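Local structure of uncharacterized protein (Silicibacter pomeroyi DSS-3, 2QTP) at residues I8-E13 with A30-V35; P26-V31 with L70-E75; S83-E88 with P127-D132; L131-G136 with A166-D171. The protein is of unknown function, but its family shows a variant of the Bacillus chorismate mutase fold and may have a role in amino-acid metabolism. All blocks are in the same frame, centred on the assembly; numbering follows the deposited sequence.

Contact 1 (I8-E13 with A30-V35); sequences IAVFIE and AVAVAV
Strands 8-13 and 30-35 run antiparallel, the axes of the two short segments 4.6 Å apart at closest and 165° between directions, as neighbours in the mixed sheet of this variant chorismate mutase fold. Ala9 with Val33 and Phe11 with Val31 form the hydrogen-bonded pairs, each closed by two mutual N-H to C=O bonds. The straightest runs from Phe11 N to Val31 O (2.9 Å), its N-H pointing at the oxygen at 168° and lying nearly along the C=O axis. Ile8, Val10 and Ile12 alternate with these on the other face, in non-hydrogen-bonded pairs with Ala34, Ala32 and Ala30; helix 49-70 packs on that side, with Ala69 under Val10 and Ile12. The small alanines leave Val10 CG2 4.1 Å from Ala32 CB. On the opposite face, where strand 148-152 packs on Val31 and Val33, Phe11 carries the contact. Its CG sits anti to the carbonyl carbon (chi1 -49°), and Phe11 CB lies beside Val31 CG1 at 3.8 Å, the two side chains pointing the same way. The ring then crosses Val33 obliquely: Phe11 CE1 touches Val33 CG2 at 3.9 Å, while Val31 O meets the ring at its edge, in plane, 3.7 Å from Phe11 CD1.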
loop_
_atom_site.group_PDB
_atom_site.type_symbol
_atom_site.label_atom_id
_atom_site.label_comp_id
_atom_site.label_asym_id
_atom_site.label_seq_id
_atom_site.Cartn_x
_atom_site.Cartn_y
_atom_site.Cartn_z
ATOM N N ILE A 8 -3.178 -9.897 5.396
ATOM C CA ILE A 8 -2.193 -8.831 5.538
ATOM C C ILE A 8 -0.870 -9.428 5.062
ATOM O O ILE A 8 -0.571 -10.569 5.338
ATOM C CB ILE A 8 -2.007 -8.330 6.994
ATOM C CG1 ILE A 8 -3.228 -7.566 7.476
ATOM C CG2 ILE A 8 -0.792 -7.377 7.095
ATOM C CD1 ILE A 8 -3.098 -7.159 8.908
ATOM N N ALA A 9 -0.083 -8.655 4.331
ATOM C CA ALA A 9 1.194 -9.153 3.833
ATOM C C ALA A 9 2.236 -8.057 3.996
ATOM O O ALA A 9 1.918 -6.866 3.814
ATOM C CB ALA A 9 1.058 -9.564 2.382
ATOM N N VAL A 10 3.457 -8.448 4.356
ATOM C CA VAL A 10 4.572 -7.498 4.513
ATOM C C VAL A 10 5.753 -7.994 3.662
ATOM O O VAL A 10 6.090 -9.188 3.690
ATOM C CB VAL A 10 4.947 -7.296 6.002
ATOM C CG1 VAL A 10 6.094 -6.306 6.158
ATOM C CG2 VAL A 10 3.714 -6.823 6.803
ATOM N N PHE A 11 6.330 -7.094 2.872
ATOM C CA PHE A 11 7.466 -7.395 1.952
ATOM C C PHE A 11 8.612 -6.468 2.323
ATOM O O PHE A 11 8.399 -5.256 2.440
ATOM C CB PHE A 11 7.126 -7.097 0.476
ATOM C CG PHE A 11 5.802 -7.679 -0.015
ATOM C CD1 PHE A 11 4.581 -7.265 0.504
ATOM C CD2 PHE A 11 5.783 -8.597 -1.066
ATOM C CE1 PHE A 11 3.383 -7.806 0.020
ATOM C CE2 PHE A 11 4.576 -9.133 -1.572
ATOM C CZ PHE A 11 3.387 -8.740 -1.020
ATOM N N ILE A 12 9.802 -7.023 2.557
ATOM C CA ILE A 12 10.979 -6.218 2.797
ATOM C C ILE A 12 12.052 -6.601 1.773
ATOM O O ILE A 12 12.257 -7.788 1.475
ATOM C CB ILE A 12 11.620 -6.479 4.170
ATOM C CG1 ILE A 12 10.591 -6.433 5.284
ATOM C CG2 ILE A 12 12.707 -5.440 4.452
ATOM C CD1 ILE A 12 11.230 -6.552 6.653
ATOM N N GLU A 13 12.798 -5.615 1.310
ATOM C CA GLU A 13 13.838 -5.858 0.345
ATOM C C GLU A 13 15.100 -5.103 0.744
ATOM O O GLU A 13 15.044 -3.900 0.971
ATOM C CB GLU A 13 13.263 -5.458 -1.010
ATOM C CG GLU A 13 14.182 -5.360 -2.187
ATOM C CD GLU A 13 13.535 -4.511 -3.287
ATOM O OE1 GLU A 13 12.371 -4.840 -3.676
ATOM O OE2 GLU A 13 14.184 -3.499 -3.702
ATOM N N ALA A 30 10.275 -1.376 2.632
ATOM C CA ALA A 30 9.250 -2.267 3.162
ATOM C C ALA A 30 7.920 -1.784 2.654
ATOM O O ALA A 30 7.734 -0.576 2.438
ATOM C CB ALA A 30 9.274 -2.298 4.691
ATOM N N VAL A 31 6.997 -2.716 2.456
ATOM C CA VAL A 31 5.629 -2.387 2.076
ATOM C C VAL A 31 4.683 -3.355 2.806
ATOM O O VAL A 31 4.968 -4.539 2.901
ATOM C CB VAL A 31 5.402 -2.384 0.510
ATOM C CG1 VAL A 31 5.932 -3.586 -0.148
ATOM C CG2 VAL A 31 3.901 -2.208 0.164
ATOM N N ALA A 32 3.626 -2.817 3.402
ATOM C CA ALA A 32 2.599 -3.601 4.094
ATOM C C ALA A 32 1.298 -3.434 3.284
ATOM O O ALA A 32 0.955 -2.319 2.870
ATOM C CB ALA A 32 2.429 -3.129 5.571
ATOM N N VAL A 33 0.612 -4.552 3.055
ATOM C CA VAL A 33 -0.580 -4.629 2.217
ATOM C C VAL A 33 -1.729 -5.307 2.984
ATOM O O VAL A 33 -1.504 -6.296 3.713
ATOM C CB VAL A 33 -0.287 -5.462 0.931
ATOM C CG1 VAL A 33 -1.495 -5.549 0.077
ATOM C CG2 VAL A 33 0.851 -4.837 0.176
ATOM N N ALA A 34 -2.938 -4.751 2.845
ATOM C CA ALA A 34 -4.172 -5.340 3.426
ATOM C C ALA A 34 -5.165 -5.561 2.318
ATOM O O ALA A 34 -5.279 -4.747 1.399
ATOM C CB ALA A 34 -4.787 -4.459 4.510
ATOM N N VAL A 35 -5.830 -6.708 2.380
ATOM C CA VAL A 35 -6.912 -7.046 1.467
ATOM C C VAL A 35 -8.203 -6.967 2.264
ATOM O O VAL A 35 -8.393 -7.696 3.235
ATOM C CB VAL A 35 -6.728 -8.435 0.822
ATOM C CG1 VAL A 35 -7.880 -8.752 -0.161
ATOM C CG2 VAL A 35 -5.334 -8.527 0.141
#

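Contact 2 (P26-V31 with L70-E75); sequences PTRKAV and LGIRPE
Leu70, at the C-terminal end of helix 49-70, is held against strand 26-31 by its side chain and its carbonyl together. The tight part is apolar. Leu70 CG packs on Ala30 CB at 3.7 Å, and the CD2 branch of Leu70 reaches along the strand to Arg28 CB, also at 3.7 Å. The arginine chain leaves with CG anti to the carbonyl carbon and bends at chi3 (-62°), which brings the guanidinium of Arg28 over the same methyl: Leu70 CD2 lies 3.7 Å above the plane, over its centre. Placed this way, the group turns NH1 and NH2 to Leu70 O. Arg28 NH2 donates to a lone pair of Leu70 O at 2.8 Å, nearly in the guanidinium plane, and NH1 adds a weak bond to the same oxygen at 3.0 Å. Ile72 CG2 makes a small addition at the margin, near the guanidinium plane and 3.6 Å from Arg28 NH2. The contact loosens at Gly71, which ends the helix in a Schellman motif with positive phi and is exposed. An alanine in place of Arg28 would remove both bonds to Leu70 O and the flat cover on CD2, and would probably leave the helix end less firmly tied to the strand. A second tie for NH2 is the salt bridge to Asp171 of strand 162-171. The helix end thus rests on the middle one of three antiparallel strands, with 5-15 flanking 21-37 on one side and 162-171 on the other.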
loop_
_atom_site.group_PDB
_atom_site.type_symbol
_atom_site.label_atom_id
_atom_site.label_comp_id
_atom_site.label_asym_id
_atom_site.label_seq_id
_atom_site.Cartn_x
_atom_site.Cartn_y
_atom_site.Cartn_z
ATOM N N PRO A 26 23.201 -1.818 3.947
ATOM C CA PRO A 26 22.221 -2.058 2.883
ATOM C C PRO A 26 21.060 -1.104 2.950
ATOM O O PRO A 26 20.635 -0.753 4.041
ATOM C CB PRO A 26 21.709 -3.473 3.190
ATOM C CG PRO A 26 22.880 -4.135 3.848
ATOM C CD PRO A 26 23.489 -3.044 4.711
ATOM N N THR A 27 20.544 -0.697 1.798
ATOM C CA THR A 27 19.374 0.116 1.781
ATOM C C THR A 27 18.153 -0.809 1.792
ATOM O O THR A 27 18.195 -1.914 1.269
ATOM C CB THR A 27 19.393 1.104 0.604
ATOM O OG1 THR A 27 19.518 0.398 -0.625
ATOM C CG2 THR A 27 20.579 2.066 0.760
ATOM N N ARG A 28 17.075 -0.376 2.434
ATOM C CA ARG A 28 15.931 -1.236 2.615
ATOM C C ARG A 28 14.619 -0.556 2.309
ATOM O O ARG A 28 14.440 0.640 2.570
ATOM C CB ARG A 28 15.890 -1.780 4.046
ATOM C CG ARG A 28 17.115 -2.576 4.481
ATOM C CD ARG A 28 16.922 -3.126 5.873
ATOM N NE ARG A 28 16.756 -2.029 6.832
ATOM C CZ ARG A 28 16.187 -2.141 8.029
ATOM N NH1 ARG A 28 15.701 -3.308 8.450
ATOM N NH2 ARG A 28 16.095 -1.075 8.800
ATOM N N LYS A 29 13.693 -1.332 1.759
ATOM C CA LYS A 29 12.345 -0.864 1.480
ATOM C C LYS A 29 11.385 -1.864 2.105
ATOM O O LYS A 29 11.640 -3.079 2.094
ATOM C CB LYS A 29 12.060 -0.832 -0.023
ATOM C CG LYS A 29 13.094 -0.164 -0.885
ATOM C CD LYS A 29 12.592 -0.175 -2.318
ATOM C CE LYS A 29 13.474 0.610 -3.263
ATOM N NZ LYS A 29 12.950 0.408 -4.635
ATOM N N ALA A 30 10.275 -1.376 2.632
ATOM C CA ALA A 30 9.250 -2.267 3.162
ATOM C C ALA A 30 7.920 -1.784 2.654
ATOM O O ALA A 30 7.734 -0.576 2.438
ATOM C CB ALA A 30 9.274 -2.298 4.691
ATOM N N VAL A 31 6.997 -2.716 2.456
ATOM C CA VAL A 31 5.629 -2.387 2.076
ATOM C C VAL A 31 4.683 -3.355 2.806
ATOM O O VAL A 31 4.968 -4.539 2.901
ATOM C CB VAL A 31 5.402 -2.384 0.510
ATOM C CG1 VAL A 31 5.932 -3.586 -0.148
ATOM C CG2 VAL A 31 3.901 -2.208 0.164
ATOM N N LEU A 70 11.021 -3.125 9.510
ATOM C CA LEU A 70 12.336 -2.560 9.305
ATOM C C LEU A 70 13.033 -2.329 10.633
ATOM O O LEU A 70 14.179 -1.922 10.668
ATOM C CB LEU A 70 12.227 -1.211 8.593
ATOM C CG LEU A 70 11.808 -1.180 7.132
ATOM C CD1 LEU A 70 11.346 0.256 6.765
ATOM C CD2 LEU A 70 12.924 -1.701 6.234
ATOM N N GLY A 71 12.326 -2.560 11.726
ATOM C CA GLY A 71 12.882 -2.348 13.052
ATOM C C GLY A 71 13.384 -0.935 13.237
ATOM O O GLY A 71 14.463 -0.736 13.783
ATOM N N ILE A 72 12.627 0.055 12.771
ATOM C CA ILE A 72 13.050 1.434 12.966
ATOM C C ILE A 72 11.954 2.213 13.655
ATOM O O ILE A 72 10.828 1.734 13.788
ATOM C CB ILE A 72 13.447 2.142 11.635
ATOM C CG1 ILE A 72 12.244 2.301 10.695
ATOM C CG2 ILE A 72 14.557 1.384 10.934
ATOM C CD1 ILE A 72 12.581 3.061 9.431
ATOM N N ARG A 73 12.328 3.403 14.119
ATOM C CA ARG A 73 11.397 4.374 14.643
ATOM C C ARG A 73 10.896 5.103 13.389
ATOM O O ARG A 73 11.618 5.193 12.403
ATOM C CB ARG A 73 12.100 5.327 15.626
ATOM N N PRO A 74 9.648 5.571 13.393
ATOM C CA PRO A 74 9.084 6.297 12.246
ATOM C C PRO A 74 9.884 7.505 11.768
ATOM O O PRO A 74 9.864 7.841 10.586
ATOM C CB PRO A 74 7.731 6.762 12.767
ATOM C CG PRO A 74 7.391 5.778 13.838
ATOM C CD PRO A 74 8.661 5.380 14.468
ATOM N N GLU A 75 10.559 8.175 12.689
ATOM C CA GLU A 75 11.371 9.327 12.331
ATOM C C GLU A 75 12.625 8.918 11.512
ATOM O O GLU A 75 13.183 9.736 10.784
ATOM C CB GLU A 75 11.713 10.132 13.594
ATOM C CG GLU A 75 10.463 10.659 14.311
#

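Contact 3 (S83-E88 with P127-D132); sequences SAMVGE and PGQVLD
Ser83 OG is the best-held polar atom here: one clear hydrogen bond grips it, from or to Ser121 OG, and Asp132 O stands 3.2 Å away from Ser83 OG. Ser121 OG also makes a weak hydrogen bond to Asp132 O, so these three oxygens cluster where strand 79-86 of the mixed sheet meets strand 131-135 of a small two-stranded antiparallel sheet, one layer facing the other in this variant chorismate mutase fold. Beside the cluster the contact is apolar. Leu131 extends with CG anti to the backbone N (chi1 175°) and sets its end upon the CB of Ser83: CG and both methyls of Leu131 all lie 3.8 Å from Ser83 CB. The CD1 branch of Leu131 continues towards the backbone, coming 3.9 Å from Ala84 O. An alanine in place of Leu131 would strip away CG and both methyls, and would probably weaken the packing over Ser83 CB and loosen the fit between the two strands. At the other end of the contact Met85, a selenomethionine, reaches across to the loop before strand 131-135. Its chain is extended through chi1 and chi2, then bends at chi3 (-87°), turning the terminal methyl in against the loop, the Met85 and Gln129 side chains crossing at about a right angle. That bend puts Met85 CE 3.8 Å from Gln129 CB and 4.0 Å from Leu131 CB. Two backbone carbonyls also border this methyl, with Met85 CE lying 3.6 Å from Gln129 O and 3.3 Å from Val130 O.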
loop_
_atom_site.group_PDB
_atom_site.type_symbol
_atom_site.label_atom_id
_atom_site.label_comp_id
_atom_site.label_asym_id
_atom_site.label_seq_id
_atom_site.Cartn_x
_atom_site.Cartn_y
_atom_site.Cartn_z
ATOM N N SER A 83 -0.785 3.207 -2.017
ATOM C CA SER A 83 -1.528 2.913 -3.225
ATOM C C SER A 83 -2.677 2.047 -2.873
ATOM O O SER A 83 -2.671 1.413 -1.825
ATOM C CB SER A 83 -0.669 2.102 -4.240
ATOM O OG SER A 83 0.251 2.938 -4.822
ATOM N N ALA A 84 -3.631 1.941 -3.795
ATOM C CA ALA A 84 -4.758 1.026 -3.607
ATOM C C ALA A 84 -5.184 0.496 -4.989
ATOM O O ALA A 84 -5.151 1.195 -5.991
ATOM C CB ALA A 84 -5.931 1.706 -2.886
HETATM N N MSE A 85 -5.540 -0.772 -5.020
HETATM C CA MSE A 85 -6.031 -1.399 -6.228
HETATM C C MSE A 85 -7.416 -1.907 -5.889
HETATM O O MSE A 85 -7.588 -2.750 -4.999
HETATM C CB MSE A 85 -5.151 -2.563 -6.673
HETATM C CG MSE A 85 -5.562 -3.270 -7.985
HETATM SE SE MSE A 85 -4.444 -4.812 -8.396
HETATM C CE MSE A 85 -3.005 -3.901 -9.374
ATOM N N VAL A 86 -8.384 -1.432 -6.668
ATOM C CA VAL A 86 -9.781 -1.815 -6.512
ATOM C C VAL A 86 -10.062 -3.047 -7.366
ATOM O O VAL A 86 -9.596 -3.162 -8.509
ATOM C CB VAL A 86 -10.721 -0.669 -6.964
ATOM C CG1 VAL A 86 -12.149 -0.897 -6.469
ATOM C CG2 VAL A 86 -10.192 0.656 -6.468
ATOM N N GLY A 87 -10.817 -3.986 -6.816
ATOM C CA GLY A 87 -11.265 -5.117 -7.633
ATOM C C GLY A 87 -12.305 -4.694 -8.660
ATOM O O GLY A 87 -12.919 -3.603 -8.582
ATOM N N GLU A 88 -12.560 -5.602 -9.582
ATOM C CA GLU A 88 -13.370 -5.325 -10.779
ATOM C C GLU A 88 -14.826 -4.810 -10.537
ATOM O O GLU A 88 -15.353 -4.025 -11.336
ATOM C CB GLU A 88 -13.342 -6.579 -11.732
ATOM C CG GLU A 88 -11.897 -7.082 -12.145
ATOM C CD GLU A 88 -11.850 -8.366 -13.090
ATOM N N PRO A 127 -7.105 -10.346 -9.443
ATOM C CA PRO A 127 -6.188 -11.131 -8.610
ATOM C C PRO A 127 -4.826 -11.369 -9.233
ATOM O O PRO A 127 -4.749 -11.776 -10.378
ATOM C CB PRO A 127 -6.943 -12.449 -8.422
ATOM C CG PRO A 127 -8.395 -12.045 -8.505
ATOM C CD PRO A 127 -8.420 -11.003 -9.580
ATOM N N GLY A 128 -3.756 -11.097 -8.488
ATOM C CA GLY A 128 -2.414 -11.372 -8.963
ATOM C C GLY A 128 -1.748 -10.244 -9.723
ATOM O O GLY A 128 -0.579 -10.338 -9.995
ATOM N N GLN A 129 -2.470 -9.172 -10.056
ATOM C CA GLN A 129 -1.871 -8.070 -10.781
ATOM C C GLN A 129 -0.995 -7.247 -9.851
ATOM O O GLN A 129 -1.312 -7.038 -8.650
ATOM C CB GLN A 129 -2.909 -7.125 -11.365
ATOM C CG GLN A 129 -3.643 -7.582 -12.585
ATOM C CD GLN A 129 -4.528 -6.461 -13.120
ATOM O OE1 GLN A 129 -4.189 -5.280 -13.004
ATOM N NE2 GLN A 129 -5.655 -6.822 -13.705
ATOM N N VAL A 130 0.091 -6.758 -10.438
ATOM C CA VAL A 130 1.087 -5.966 -9.745
ATOM C C VAL A 130 0.648 -4.520 -9.523
ATOM O O VAL A 130 0.127 -3.863 -10.420
ATOM C CB VAL A 130 2.464 -6.007 -10.494
ATOM C CG1 VAL A 130 3.413 -5.001 -9.886
ATOM C CG2 VAL A 130 3.043 -7.449 -10.506
ATOM N N LEU A 131 0.822 -4.050 -8.288
ATOM C CA LEU A 131 0.506 -2.662 -7.924
ATOM C C LEU A 131 1.843 -2.000 -7.636
ATOM O O LEU A 131 2.631 -2.503 -6.833
ATOM C CB LEU A 131 -0.392 -2.610 -6.658
ATOM C CG LEU A 131 -0.785 -1.292 -6.000
ATOM C CD1 LEU A 131 -1.662 -0.405 -6.915
ATOM C CD2 LEU A 131 -1.508 -1.614 -4.645
ATOM N N ASP A 132 2.087 -0.876 -8.288
ATOM C CA ASP A 132 3.294 -0.130 -8.072
ATOM C C ASP A 132 3.039 0.903 -6.979
ATOM O O ASP A 132 2.150 1.736 -7.113
ATOM C CB ASP A 132 3.692 0.550 -9.366
ATOM C CG ASP A 132 5.200 0.512 -9.618
ATOM O OD1 ASP A 132 6.034 0.808 -8.695
ATOM O OD2 ASP A 132 5.531 0.195 -10.790
#

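Contact 4 (L131-G136 with A166-D171); sequences LDVPLG and AVAVTD
Val133 makes the central link between strands 131-135 and 166-171, which belong to two different sheets and meet face to face. From its CB, directed at the other strand, the side chain forks (chi1 -169°). Val133 CG1, anti to the backbone N, goes to Ala168 CB at 3.8 Å; Val133 CG2, anti to the carbonyl carbon, goes to Ala166 CB, again at 3.8 Å. The valine thus straddles two alanines two residues apart, one methyl for each. Next along, Leu135 also turns to the other strand. Its CG lies anti to the carbonyl carbon (chi1 -78°), and Leu135 CD2 settles 3.7 Å from Ala168 CB, so that this one alanine methyl is shared by Val133 and Leu135. The Leu135 and Thr170 side chains reach toward each other tip to tip. At the other end Leu131 takes part more loosely, Leu131 CD2 lying 4.3 Å from Ala166 CB. All of these contacts are between carbons. With alanines on one side, the axes of the two short segments approach to 7.4 Å at an angle of 44°. Ile150 of the partner strand 148-152 lies against both Val133 and Ala168, and Val31 of strand 21-37 borders Ala166 and Ala168 from within the larger sheet. Through alternate residues of each strand, the small antiparallel sheet of 131-135 and 148-152 thus packs face to face on the mixed sheet of this variant chorismate mutase fold.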
loop_
_atom_site.group_PDB
_atom_site.type_symbol
_atom_site.label_atom_id
_atom_site.label_comp_id
_atom_site.label_asym_id
_atom_site.label_seq_id
_atom_site.Cartn_x
_atom_site.Cartn_y
_atom_site.Cartn_z
ATOM N N LEU A 131 0.822 -4.050 -8.288
ATOM C CA LEU A 131 0.506 -2.662 -7.924
ATOM C C LEU A 131 1.843 -2.000 -7.636
ATOM O O LEU A 131 2.631 -2.503 -6.833
ATOM C CB LEU A 131 -0.392 -2.610 -6.658
ATOM C CG LEU A 131 -0.785 -1.292 -6.000
ATOM C CD1 LEU A 131 -1.662 -0.405 -6.915
ATOM C CD2 LEU A 131 -1.508 -1.614 -4.645
ATOM N N ASP A 132 2.087 -0.876 -8.288
ATOM C CA ASP A 132 3.294 -0.130 -8.072
ATOM C C ASP A 132 3.039 0.903 -6.979
ATOM O O ASP A 132 2.150 1.736 -7.113
ATOM C CB ASP A 132 3.692 0.550 -9.366
ATOM C CG ASP A 132 5.200 0.512 -9.618
ATOM O OD1 ASP A 132 6.034 0.808 -8.695
ATOM O OD2 ASP A 132 5.531 0.195 -10.790
ATOM N N VAL A 133 3.766 0.808 -5.869
ATOM C CA VAL A 133 3.615 1.765 -4.772
ATOM C C VAL A 133 4.700 2.853 -4.907
ATOM O O VAL A 133 5.872 2.572 -4.832
ATOM C CB VAL A 133 3.708 1.091 -3.407
ATOM C CG1 VAL A 133 3.269 2.091 -2.300
ATOM C CG2 VAL A 133 2.878 -0.190 -3.396
ATOM N N PRO A 134 4.297 4.100 -5.131
ATOM C CA PRO A 134 5.268 5.175 -5.269
ATOM C C PRO A 134 6.000 5.494 -3.949
ATOM O O PRO A 134 5.494 5.204 -2.868
ATOM C CB PRO A 134 4.409 6.349 -5.733
ATOM C CG PRO A 134 3.064 6.031 -5.319
ATOM C CD PRO A 134 2.916 4.572 -5.246
ATOM N N LEU A 135 7.202 6.033 -4.041
ATOM C CA LEU A 135 7.986 6.385 -2.852
ATOM C C LEU A 135 8.523 7.799 -3.045
ATOM O O LEU A 135 9.386 8.031 -3.889
ATOM C CB LEU A 135 9.147 5.410 -2.629
ATOM C CG LEU A 135 8.837 4.045 -2.017
ATOM C CD1 LEU A 135 10.056 3.108 -2.141
ATOM C CD2 LEU A 135 8.416 4.190 -0.570
ATOM N N GLY A 136 7.998 8.740 -2.281
ATOM C CA GLY A 136 8.432 10.112 -2.392
ATOM C C GLY A 136 9.344 10.423 -1.227
ATOM O O GLY A 136 9.004 10.116 -0.077
ATOM N N ALA A 166 -1.930 -0.583 0.084
ATOM C CA ALA A 166 -0.531 -0.689 0.430
ATOM C C ALA A 166 0.059 0.624 0.954
ATOM O O ALA A 166 -0.275 1.716 0.482
ATOM C CB ALA A 166 0.291 -1.171 -0.811
ATOM N N VAL A 167 0.941 0.493 1.951
ATOM C CA VAL A 167 1.776 1.589 2.460
ATOM C C VAL A 167 3.241 1.122 2.415
ATOM O O VAL A 167 3.563 -0.008 2.829
ATOM C CB VAL A 167 1.374 1.975 3.895
ATOM C CG1 VAL A 167 2.398 2.925 4.511
ATOM C CG2 VAL A 167 -0.098 2.560 3.919
ATOM N N ALA A 168 4.126 1.975 1.902
ATOM C CA ALA A 168 5.547 1.659 1.786
ATOM C C ALA A 168 6.369 2.740 2.477
ATOM O O ALA A 168 5.938 3.894 2.555
ATOM C CB ALA A 168 5.944 1.563 0.322
ATOM N N VAL A 169 7.537 2.335 2.972
ATOM C CA VAL A 169 8.506 3.176 3.652
ATOM C C VAL A 169 9.897 2.670 3.239
ATOM O O VAL A 169 10.074 1.474 2.993
ATOM C CB VAL A 169 8.345 3.076 5.210
ATOM C CG1 VAL A 169 9.285 4.030 5.913
ATOM C CG2 VAL A 169 6.896 3.389 5.638
ATOM N N THR A 170 10.867 3.574 3.112
ATOM C CA THR A 170 12.232 3.185 2.833
ATOM C C THR A 170 13.102 3.653 3.974
ATOM O O THR A 170 12.761 4.590 4.685
ATOM C CB THR A 170 12.836 3.762 1.526
ATOM O OG1 THR A 170 12.970 5.170 1.644
ATOM C CG2 THR A 170 12.010 3.427 0.314
ATOM N N ASP A 171 14.208 2.951 4.157
ATOM C CA ASP A 171 15.180 3.296 5.171
ATOM C C ASP A 171 16.593 3.227 4.629
ATOM O O ASP A 171 17.004 2.227 4.027
ATOM C CB ASP A 171 15.059 2.330 6.339
ATOM C CG ASP A 171 16.094 2.575 7.394
ATOM O OD1 ASP A 171 16.447 3.749 7.635
ATOM O OD2 ASP A 171 16.548 1.588 7.996
#

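How the contacts relate
Contacts 1, 2 and 4 meet around strand 21-37, and contact 3 joins them through contact 4. Contacts 1 and 2, centres 12 Å apart, share Ala30 and Val31, the first pairing that strand with 5-15 and the second seating the end of helix 49-70 on it. Contact 4 adjoins both through strand 162-171: Ala30 N and Ala32 N lie 2.9 Å from Val169 O and Val167 O, respectively. Contact 3, sharing Leu131 and Asp132 with contact 4, continues the interface between the sheets to strand 79-86; its centre is 23 Å from that of contact 2, across the middle of the chain.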